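Local coordinates for 3-dehydroquinate dehydratase (Aquifex aeolicus, PDB 2EGZ), which catalyses the cis-dehydration of 3-dehydroquinate to 3-dehydroshikimate, the third step of the chorismate pathway leading to the aromatic amino acids, at residues Thr87-Glu90 against Leu96-Lys99; Trp125-Val130 against Val153-Cys158. All coordinates share one frame; numbering follows the deposited sequence.

Interaction 1: residues Thr87-Glu90 against Leu96-Lys99; sequences TDIE and LLVK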
loop_
_atom_site.group_PDB
_atom_site.type_symbol
_atom_site.label_atom_id
_atom_site.label_comp_id
_atom_site.label_asym_id
_atom_site.label_seq_id
_atom_site.Cartn_x
_atom_site.Cartn_y
_atom_site.Cartn_z
ATOM N N THR B 87 -14.483 -4.395 -13.552
ATOM C CA THR B 87 -14.257 -3.417 -12.500
ATOM C C THR B 87 -12.831 -3.705 -12.039
ATOM O O THR B 87 -12.484 -4.854 -11.752
ATOM C CB THR B 87 -15.214 -3.578 -11.304
ATOM O OG1 THR B 87 -16.532 -3.153 -11.679
ATOM C CG2 THR B 87 -14.729 -2.730 -10.133
ATOM N N ASP B 88 -11.998 -2.673 -12.012
ATOM C CA ASP B 88 -10.612 -2.822 -11.582
ATOM C C ASP B 88 -10.478 -2.235 -10.182
ATOM O O ASP B 88 -10.677 -1.038 -9.986
ATOM C CB ASP B 88 -9.673 -2.082 -12.551
ATOM C CG ASP B 88 -8.200 -2.218 -12.173
ATOM O OD1 ASP B 88 -7.886 -2.208 -10.963
ATOM O OD2 ASP B 88 -7.345 -2.315 -13.088
ATOM N N ILE B 89 -10.159 -3.085 -9.212
ATOM C CA ILE B 89 -9.975 -2.643 -7.835
ATOM C C ILE B 89 -8.552 -3.036 -7.435
ATOM O O ILE B 89 -8.049 -4.067 -7.869
ATOM C CB ILE B 89 -11.003 -3.314 -6.886
ATOM C CG1 ILE B 89 -10.838 -2.783 -5.455
ATOM C CG2 ILE B 89 -10.838 -4.821 -6.920
ATOM C CD1 ILE B 89 -11.123 -1.301 -5.310
ATOM N N GLU B 90 -7.894 -2.208 -6.630
ATOM C CA GLU B 90 -6.527 -2.514 -6.211
ATOM C C GLU B 90 -6.514 -3.611 -5.156
ATOM O O GLU B 90 -7.381 -3.653 -4.276
ATOM C CB GLU B 90 -5.837 -1.276 -5.629
ATOM C CG GLU B 90 -5.832 -0.028 -6.505
ATOM C CD GLU B 90 -7.187 0.649 -6.580
ATOM O OE1 GLU B 90 -7.993 0.489 -5.635
ATOM O OE2 GLU B 90 -7.439 1.356 -7.579
ATOM N N LEU B 96 -12.603 -3.656 0.127
ATOM C CA LEU B 96 -13.608 -3.658 -0.936
ATOM C C LEU B 96 -13.600 -4.922 -1.790
ATOM O O LEU B 96 -14.539 -5.168 -2.545
ATOM C CB LEU B 96 -13.404 -2.441 -1.844
ATOM C CG LEU B 96 -13.528 -1.066 -1.184
ATOM C CD1 LEU B 96 -13.093 0.017 -2.151
ATOM C CD2 LEU B 96 -14.966 -0.841 -0.743
ATOM N N LEU B 97 -12.553 -5.732 -1.655
ATOM C CA LEU B 97 -12.415 -6.953 -2.447
ATOM C C LEU B 97 -13.585 -7.940 -2.398
ATOM O O LEU B 97 -14.199 -8.231 -3.430
ATOM C CB LEU B 97 -11.116 -7.679 -2.067
ATOM C CG LEU B 97 -9.796 -6.925 -2.278
ATOM C CD1 LEU B 97 -8.637 -7.806 -1.844
ATOM C CD2 LEU B 97 -9.638 -6.527 -3.741
ATOM N N VAL B 98 -13.889 -8.467 -1.215
ATOM C CA VAL B 98 -14.983 -9.430 -1.084
ATOM C C VAL B 98 -16.292 -8.826 -1.580
ATOM O O VAL B 98 -17.066 -9.475 -2.280
ATOM C CB VAL B 98 -15.164 -9.881 0.386
ATOM C CG1 VAL B 98 -16.330 -10.852 0.496
ATOM C CG2 VAL B 98 -13.883 -10.528 0.891
ATOM N N LYS B 99 -16.516 -7.574 -1.207
ATOM C CA LYS B 99 -17.709 -6.829 -1.585
ATOM C C LYS B 99 -17.859 -6.702 -3.106
ATOM O O LYS B 99 -18.909 -7.026 -3.663
ATOM C CB LYS B 99 -17.648 -5.445 -0.934
ATOM C CG LYS B 99 -18.757 -4.490 -1.318
ATOM C CD LYS B 99 -18.618 -3.188 -0.536
ATOM C CE LYS B 99 -19.559 -2.116 -1.053
ATOM N NZ LYS B 99 -20.973 -2.563 -1.038
#
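The flat group that meets the helix here is the backbone carbonyl of E90. Methyl CD2 of L97 approaches it obliquely from the side of one face, well off the plane of the group and beyond its oxygen, with E90 O and L97 CD2 3.7 Å apart. The same methyl also meets I89, where CG2 lies 3.8 Å from L97 CD2. L97 thus sets one branch against both the strand backbone and an isoleucine methyl. The longer branch of I89 goes to L96: I89 CD1 lies 3.9 Å from L96 CD1, and these two side chains run at about a right angle. With CG1 of I89 anti to the backbone N (chi1 -177°), CG2 sits between the backbone N and the carbonyl carbon. From there it meets L97, while CG1 carries CD1 to L96. This is packing within one beta-alpha unit of the TIM barrel: strand 86-90 supplies I89, and helix 94-107 lies over it. F77 of helix 73-80 and L111 and I113 of strand 110-117 also touch I89, within the layer between barrel and helices. The carboxylate of E90 is used elsewhere. OE1 is hydrogen-bonded to S93 OG and OE2 to S62 N, and the side chain lies about 3 Å from that of the substrate-binding R61. Between the segments the contact is van der Waals packing, mainly apolar, with no hydrogen bond across it, while the polar end of E90 is held beside the active site.

Interaction 2: residues Trp125-Val130 against Val153-Cys158; sequences WIIREV and VARLLC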
loop_
_atom_site.group_PDB
_atom_site.type_symbol
_atom_site.label_atom_id
_atom_site.label_comp_id
_atom_site.label_asym_id
_atom_site.label_seq_id
_atom_site.Cartn_x
_atom_site.Cartn_y
_atom_site.Cartn_z
ATOM N N TRP B 125 8.815 -13.469 -5.363
ATOM C CA TRP B 125 7.792 -13.883 -4.408
ATOM C C TRP B 125 6.625 -12.905 -4.341
ATOM O O TRP B 125 5.489 -13.308 -4.083
ATOM C CB TRP B 125 8.385 -14.102 -3.006
ATOM C CG TRP B 125 8.812 -12.861 -2.295
ATOM C CD1 TRP B 125 10.045 -12.277 -2.329
ATOM C CD2 TRP B 125 8.005 -12.052 -1.429
ATOM N NE1 TRP B 125 10.057 -11.156 -1.531
ATOM C CE2 TRP B 125 8.820 -10.996 -0.967
ATOM C CE3 TRP B 125 6.675 -12.123 -0.995
ATOM C CZ2 TRP B 125 8.344 -10.008 -0.092
ATOM C CZ3 TRP B 125 6.200 -11.140 -0.124
ATOM C CH2 TRP B 125 7.038 -10.098 0.318
ATOM N N ILE B 126 6.904 -11.626 -4.577
ATOM C CA ILE B 126 5.860 -10.606 -4.571
ATOM C C ILE B 126 5.012 -10.753 -5.835
ATOM O O ILE B 126 3.787 -10.665 -5.781
ATOM C CB ILE B 126 6.471 -9.188 -4.510
ATOM C CG1 ILE B 126 7.076 -8.960 -3.121
ATOM C CG2 ILE B 126 5.407 -8.138 -4.812
ATOM C CD1 ILE B 126 7.691 -7.586 -2.922
ATOM N N ILE B 127 5.665 -10.983 -6.970
ATOM C CA ILE B 127 4.935 -11.170 -8.221
ATOM C C ILE B 127 3.963 -12.339 -8.061
ATOM O O ILE B 127 2.780 -12.234 -8.395
ATOM C CB ILE B 127 5.900 -11.481 -9.390
ATOM C CG1 ILE B 127 6.749 -10.246 -9.690
ATOM C CG2 ILE B 127 5.111 -11.931 -10.624
ATOM C CD1 ILE B 127 7.842 -10.465 -10.711
ATOM N N ARG B 128 4.462 -13.453 -7.533
ATOM C CA ARG B 128 3.627 -14.633 -7.344
ATOM C C ARG B 128 2.514 -14.425 -6.321
ATOM O O ARG B 128 1.406 -14.925 -6.499
ATOM C CB ARG B 128 4.486 -15.837 -6.938
ATOM C CG ARG B 128 5.400 -16.348 -8.047
ATOM C CD ARG B 128 6.056 -17.668 -7.649
ATOM N NE ARG B 128 7.018 -17.482 -6.568
ATOM C CZ ARG B 128 8.327 -17.348 -6.745
ATOM N NH1 ARG B 128 8.852 -17.387 -7.965
ATOM N NH2 ARG B 128 9.113 -17.162 -5.695
ATOM N N GLU B 129 2.804 -13.694 -5.249
ATOM C CA GLU B 129 1.790 -13.450 -4.229
ATOM C C GLU B 129 0.646 -12.605 -4.778
ATOM O O GLU B 129 -0.521 -12.860 -4.479
ATOM C CB GLU B 129 2.392 -12.749 -3.016
ATOM C CG GLU B 129 1.383 -12.551 -1.895
ATOM C CD GLU B 129 1.991 -11.890 -0.683
ATOM O OE1 GLU B 129 2.989 -12.424 -0.156
ATOM O OE2 GLU B 129 1.470 -10.839 -0.256
ATOM N N VAL B 130 0.985 -11.590 -5.567
ATOM C CA VAL B 130 -0.032 -10.726 -6.159
ATOM C C VAL B 130 -0.951 -11.561 -7.036
ATOM O O VAL B 130 -2.173 -11.413 -6.995
ATOM C CB VAL B 130 0.615 -9.601 -7.011
ATOM C CG1 VAL B 130 -0.447 -8.885 -7.841
ATOM C CG2 VAL B 130 1.320 -8.609 -6.096
ATOM N N VAL B 153 11.762 -7.417 -17.595
ATOM C CA VAL B 153 10.628 -7.763 -18.449
ATOM C C VAL B 153 10.542 -9.276 -18.562
ATOM O O VAL B 153 9.497 -9.869 -18.314
ATOM C CB VAL B 153 10.792 -7.171 -19.864
ATOM C CG1 VAL B 153 9.553 -7.471 -20.706
ATOM C CG2 VAL B 153 11.030 -5.673 -19.772
ATOM N N ALA B 154 11.659 -9.897 -18.923
ATOM C CA ALA B 154 11.713 -11.344 -19.061
ATOM C C ALA B 154 11.276 -12.014 -17.760
ATOM O O ALA B 154 10.518 -12.985 -17.774
ATOM C CB ALA B 154 13.138 -11.770 -19.431
ATOM N N ARG B 155 11.749 -11.479 -16.635
ATOM C CA ARG B 155 11.433 -12.032 -15.321
ATOM C C ARG B 155 9.941 -11.970 -15.002
ATOM O O ARG B 155 9.348 -12.965 -14.585
ATOM C CB ARG B 155 12.247 -11.298 -14.244
ATOM C CG ARG B 155 12.228 -11.959 -12.870
ATOM C CD ARG B 155 13.397 -11.462 -12.020
ATOM N NE ARG B 155 13.353 -10.018 -11.792
ATOM C CZ ARG B 155 12.534 -9.415 -10.934
ATOM N NH1 ARG B 155 12.569 -8.094 -10.799
ATOM N NH2 ARG B 155 11.679 -10.128 -10.211
ATOM N N LEU B 156 9.329 -10.807 -15.201
ATOM C CA LEU B 156 7.901 -10.665 -14.932
ATOM C C LEU B 156 7.103 -11.676 -15.749
ATOM O O LEU B 156 6.214 -12.354 -15.228
ATOM C CB LEU B 156 7.414 -9.254 -15.288
ATOM C CG LEU B 156 5.887 -9.066 -15.226
ATOM C CD1 LEU B 156 5.412 -9.251 -13.787
ATOM C CD2 LEU B 156 5.495 -7.683 -15.748
ATOM N N LEU B 157 7.425 -11.780 -17.033
ATOM C CA LEU B 157 6.702 -12.697 -17.913
ATOM C C LEU B 157 6.906 -14.158 -17.548
ATOM O O LEU B 157 5.948 -14.935 -17.491
ATOM C CB LEU B 157 7.113 -12.455 -19.367
ATOM C CG LEU B 157 6.756 -11.063 -19.901
ATOM C CD1 LEU B 157 7.426 -10.825 -21.243
ATOM C CD2 LEU B 157 5.242 -10.940 -20.031
ATOM N N CYS B 158 8.149 -14.536 -17.286
ATOM C CA CYS B 158 8.450 -15.918 -16.939
ATOM C C CYS B 158 7.921 -16.363 -15.582
ATOM O O CYS B 158 7.418 -17.481 -15.441
ATOM C CB CYS B 158 9.955 -16.149 -17.009
ATOM S SG CYS B 158 10.561 -16.001 -18.694
#
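This is a helix-to-helix contact in the outer layer of the TIM barrel. I127 of helix 124-136 packs against R155 and L156 of helix 150-160. Strand 140-146 lies between the two helices in the chain, and its I143 touches both I127 and L156, so the pair rests on the barrel wall. V145 and S171 also touch L156. I127 points toward the other helix, and its CA is 7.4 Å from the CA of L156. CG1 of I127 is anti to the carbonyl carbon (chi1 -68°), and the chain then runs on extended (chi2 174°), which carries CD1 across to the second helix. There CD1 of I127 meets CD1 of L156 at 4.1 Å. CG2 of I127 also borders that leucine methyl, at 4.2 Å from L156 CD1, so one methyl of L156 meets both branches of I127. R155 adds a charged group beside this apolar pair. Its chain bends at chi3 (61°), and the guanidinium comes round to the isoleucine. Its polar partners are the first residue of helix 124-136 and the loop before it: NH2 is hydrogen-bonded to N124 OD1 in the helix and to P122 O in the loop, and NH1 to T121 O, also in the loop. These bonds tie helix 150-160 to the start of its neighbour and fix the guanidinium in place. Elsewhere on helix 124-136, W125 packs on R68 and I126 on S35 of the second subunit. Between I127 and R155 the touch is an oblique one, with I127 CD1 3.9 Å from R155 NH2.

Both segments of interaction 1 come earlier in the chain than those of interaction 2. Their centres are 21 Å apart, and the gap between their nearest atoms is about 8 Å. They share no helix or strand, but both belong to one barrel. Strand 110-117 stands between strands 86-90 and 140-146 in the sheet. It follows helix 94-107 of interaction 1, precedes helix 124-136 of interaction 2, and carries the catalytic H116. The contacts are two pieces of the packing around the barrel: interaction 1 joins a strand to its own helix, whereas interaction 2 joins neighbouring helices around the outside. Strand 140-146, between those helices in the chain, carries the Schiff-base lysine K142.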